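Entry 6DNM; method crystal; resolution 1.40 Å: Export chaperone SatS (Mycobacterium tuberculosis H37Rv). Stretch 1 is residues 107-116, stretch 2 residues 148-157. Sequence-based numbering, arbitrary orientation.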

# COMPACT_ATOMS: atom_id res chain seq x y z
N ASP A 107 3.96 18.47 -2.29
CA ASP A 107 5.27 18.46 -2.93
C ASP A 107 5.16 18.55 -4.45
O ASP A 107 5.95 19.25 -5.09
CB ASP A 107 6.06 17.22 -2.51
CG ASP A 107 6.40 17.24 -1.03
OD1 ASP A 107 6.43 18.34 -0.45
OD2 ASP A 107 6.63 16.15 -0.45
N PHE A 108 4.21 17.83 -5.05
CA PHE A 108 4.03 17.91 -6.50
C PHE A 108 3.77 19.35 -6.94
O PHE A 108 4.22 19.77 -8.01
CB PHE A 108 2.88 17.01 -6.95
CG PHE A 108 3.22 15.54 -6.97
CD1 PHE A 108 4.37 15.08 -7.59
CD2 PHE A 108 2.37 14.63 -6.38
CE1 PHE A 108 4.68 13.72 -7.59
CE2 PHE A 108 2.66 13.28 -6.39
CZ PHE A 108 3.82 12.82 -7.00
N ALA A 109 3.05 20.12 -6.11
CA ALA A 109 2.74 21.50 -6.46
C ALA A 109 3.99 22.37 -6.53
O ALA A 109 3.98 23.38 -7.24
CB ALA A 109 1.75 22.09 -5.46
N ASP A 110 5.06 21.99 -5.83
CA ASP A 110 6.32 22.71 -5.85
C ASP A 110 7.31 22.15 -6.86
O ASP A 110 8.41 22.70 -7.01
CB ASP A 110 6.95 22.71 -4.45
CG ASP A 110 6.19 23.58 -3.47
OD1 ASP A 110 5.58 24.58 -3.91
OD2 ASP A 110 6.21 23.27 -2.27
N GLY A 111 6.96 21.07 -7.56
CA GLY A 111 7.80 20.55 -8.60
C GLY A 111 8.62 19.35 -8.18
O GLY A 111 8.65 18.95 -7.01
N PRO A 112 9.32 18.77 -9.15
CA PRO A 112 10.05 17.52 -8.87
C PRO A 112 11.07 17.63 -7.76
O PRO A 112 11.26 16.67 -7.01
CB PRO A 112 10.70 17.17 -10.22
CG PRO A 112 10.67 18.43 -11.01
CD PRO A 112 9.49 19.22 -10.54
N ASP A 113 11.72 18.79 -7.61
CA ASP A 113 12.77 18.89 -6.60
C ASP A 113 12.23 18.91 -5.17
O ASP A 113 13.00 18.69 -4.23
CB ASP A 113 13.67 20.10 -6.87
CG ASP A 113 14.19 20.13 -8.29
OD1 ASP A 113 14.36 21.24 -8.85
OD2 ASP A 113 14.43 19.04 -8.86
N ALA A 114 10.93 19.16 -5.00
CA ALA A 114 10.31 19.09 -3.68
C ALA A 114 9.86 17.68 -3.31
O ALA A 114 9.51 17.44 -2.15
CB ALA A 114 9.10 20.03 -3.61
N VAL A 115 9.85 16.75 -4.26
CA VAL A 115 9.36 15.39 -4.03
C VAL A 115 10.52 14.51 -3.60
O VAL A 115 11.56 14.45 -4.28
CB VAL A 115 8.68 14.83 -5.28
CG1 VAL A 115 8.19 13.42 -4.99
CG2 VAL A 115 7.55 15.73 -5.74
N ASP A 116 10.36 13.80 -2.49
CA ASP A 116 11.40 12.88 -2.05
C ASP A 116 11.34 11.61 -2.89
O ASP A 116 10.31 10.94 -2.95
CB ASP A 116 11.24 12.53 -0.58
CG ASP A 116 12.35 11.64 -0.09
OD1 ASP A 116 13.46 12.16 0.13
OD2 ASP A 116 12.14 10.41 0.06
N PRO A 148 0.66 14.58 -17.40
CA PRO A 148 1.46 15.41 -16.48
C PRO A 148 1.97 14.67 -15.25
O PRO A 148 3.16 14.73 -14.93
CB PRO A 148 0.50 16.55 -16.13
CG PRO A 148 -0.33 16.71 -17.38
CD PRO A 148 -0.51 15.30 -17.93
N LEU A 149 1.09 13.94 -14.54
CA LEU A 149 1.53 13.23 -13.35
C LEU A 149 2.51 12.11 -13.69
O LEU A 149 3.55 11.97 -13.04
CB LEU A 149 0.33 12.69 -12.58
CG LEU A 149 0.69 11.89 -11.33
CD1 LEU A 149 1.40 12.75 -10.30
CD2 LEU A 149 -0.56 11.26 -10.73
N GLY A 150 2.18 11.29 -14.69
CA GLY A 150 3.06 10.19 -15.05
C GLY A 150 4.43 10.67 -15.49
O GLY A 150 5.45 10.07 -15.15
N GLN A 151 4.47 11.78 -16.23
CA GLN A 151 5.74 12.38 -16.63
C GLN A 151 6.53 12.87 -15.42
O GLN A 151 7.75 12.65 -15.33
CB GLN A 151 5.43 13.53 -17.59
CG GLN A 151 6.57 14.41 -18.00
CD GLN A 151 6.07 15.64 -18.73
OE1 GLN A 151 5.98 16.73 -18.15
NE2 GLN A 151 5.72 15.48 -20.01
N LEU A 152 5.86 13.51 -14.47
CA LEU A 152 6.55 14.02 -13.28
C LEU A 152 7.08 12.88 -12.41
O LEU A 152 8.22 12.93 -11.94
CB LEU A 152 5.59 14.92 -12.50
CG LEU A 152 6.15 15.70 -11.31
CD1 LEU A 152 7.47 16.38 -11.64
CD2 LEU A 152 5.12 16.72 -10.84
N VAL A 153 6.26 11.86 -12.19
CA VAL A 153 6.69 10.70 -11.41
C VAL A 153 7.89 10.04 -12.06
O VAL A 153 8.88 9.72 -11.39
CB VAL A 153 5.51 9.73 -11.25
CG1 VAL A 153 5.99 8.38 -10.68
CG2 VAL A 153 4.45 10.35 -10.36
N ALA A 154 7.83 9.80 -13.38
CA ALA A 154 8.94 9.14 -14.06
C ALA A 154 10.22 9.95 -13.91
O ALA A 154 11.31 9.39 -13.69
CB ALA A 154 8.60 8.89 -15.53
N TYR A 155 10.12 11.28 -14.00
CA TYR A 155 11.30 12.13 -13.84
C TYR A 155 11.90 12.00 -12.45
O TYR A 155 13.11 11.82 -12.30
CB TYR A 155 10.95 13.58 -14.17
CG TYR A 155 12.15 14.48 -13.97
CD1 TYR A 155 13.15 14.56 -14.93
CD2 TYR A 155 12.31 15.23 -12.80
CE1 TYR A 155 14.26 15.37 -14.75
CE2 TYR A 155 13.42 16.04 -12.61
CZ TYR A 155 14.39 16.11 -13.59
OH TYR A 155 15.49 16.91 -13.40
N VAL A 156 11.06 12.10 -11.40
CA VAL A 156 11.57 12.03 -10.03
C VAL A 156 12.23 10.69 -9.77
O VAL A 156 13.26 10.61 -9.08
CB VAL A 156 10.45 12.32 -9.01
CG1 VAL A 156 10.92 12.01 -7.57
CG2 VAL A 156 9.96 13.76 -9.12
N LEU A 157 11.66 9.61 -10.30
CA LEU A 157 12.18 8.27 -10.02
C LEU A 157 13.41 7.92 -10.83
O LEU A 157 14.01 6.87 -10.57
CB LEU A 157 11.08 7.23 -10.24
CG LEU A 157 9.89 7.34 -9.30
CD1 LEU A 157 8.87 6.25 -9.60
CD2 LEU A 157 10.38 7.23 -7.86

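The contact sets a regular helix against a chain that is leaving one. Residues 148-157 are helical, with i to i+4 hydrogen bonds such as Leu152 N to Pro148 O at 3.0 Å and Val156 N to Leu152 O at 3.0 Å. The first stretch enters as the tail of a helix, turns at Gly111, passes through a short 3-10 segment at 112-114, and reaches Asp116, whose side chain caps the helix that follows. Local backbone bonds also hold the first stretch: Gly111 N bonds Phe108 O at 3.1 Å, Ala114 N bonds Gly111 O at 3.0 Å, and Val115 N bonds Pro112 O at 3.1 Å. No hydrogen bond crosses between the stretches, so the roughly 390 Å² they bury rests on apolar packing.

The turn depends on glycine. With phi near 100° and psi near 175°, a CB at Gly111 would jam against the carbonyl O of Asp110 and clash with CD of Pro112. At Gly111 the chain leaves helical angles, and Pro112 follows directly, its CA 5.8 Å from the CA of Val156, the closest pair of CA atoms across the stretches.

Aliphatic packing centers on Pro112. Its CB points toward the helix and meets Leu152 CD1 at 3.6 Å and Val156 CG2 at 3.7 Å, partners one helical turn apart. The Pro112 ring, C-gamma endo, is buried with its CB among three side chains, those of Leu152, Tyr155 and Val156. Val115 extends the patch, its CG1 lying 4.0 Å from CG1 of Val156; both valines are in the t rotamer.

Aromatic contacts vary in approach. Phe108 sets off sideways from its backbone, but chi1 of -75° (m) carries the ring nearer the helix. Leu149 CD1 sits over one face, 4.2 Å from the centroid of the Phe108 ring and 14° off its normal, a CH-pi arrangement in which a weakly polarized methyl meets the pi cloud. Leu152 CD2 approaches Phe108 CD1 obliquely at 3.7 Å, and Val153 CG2 lies 4.2 Å from Phe108 CZ. Tyr155 instead offers its edge: its CD2 meets Pro112 CB at 3.6 Å, near the ring plane, a van der Waals contact rather than a stack.

The rule to read here is spacing. Leu149, Leu152, Val153 and Val156 recur at three- and four-residue intervals, giving the helix a continuous apolar strip. Leu152 bridges Pro112 and Phe108, with CD1 against the first and CD2 against the second. The acidic side chains of Asp107, Asp110, Asp113 and Asp116 stay out of this packing.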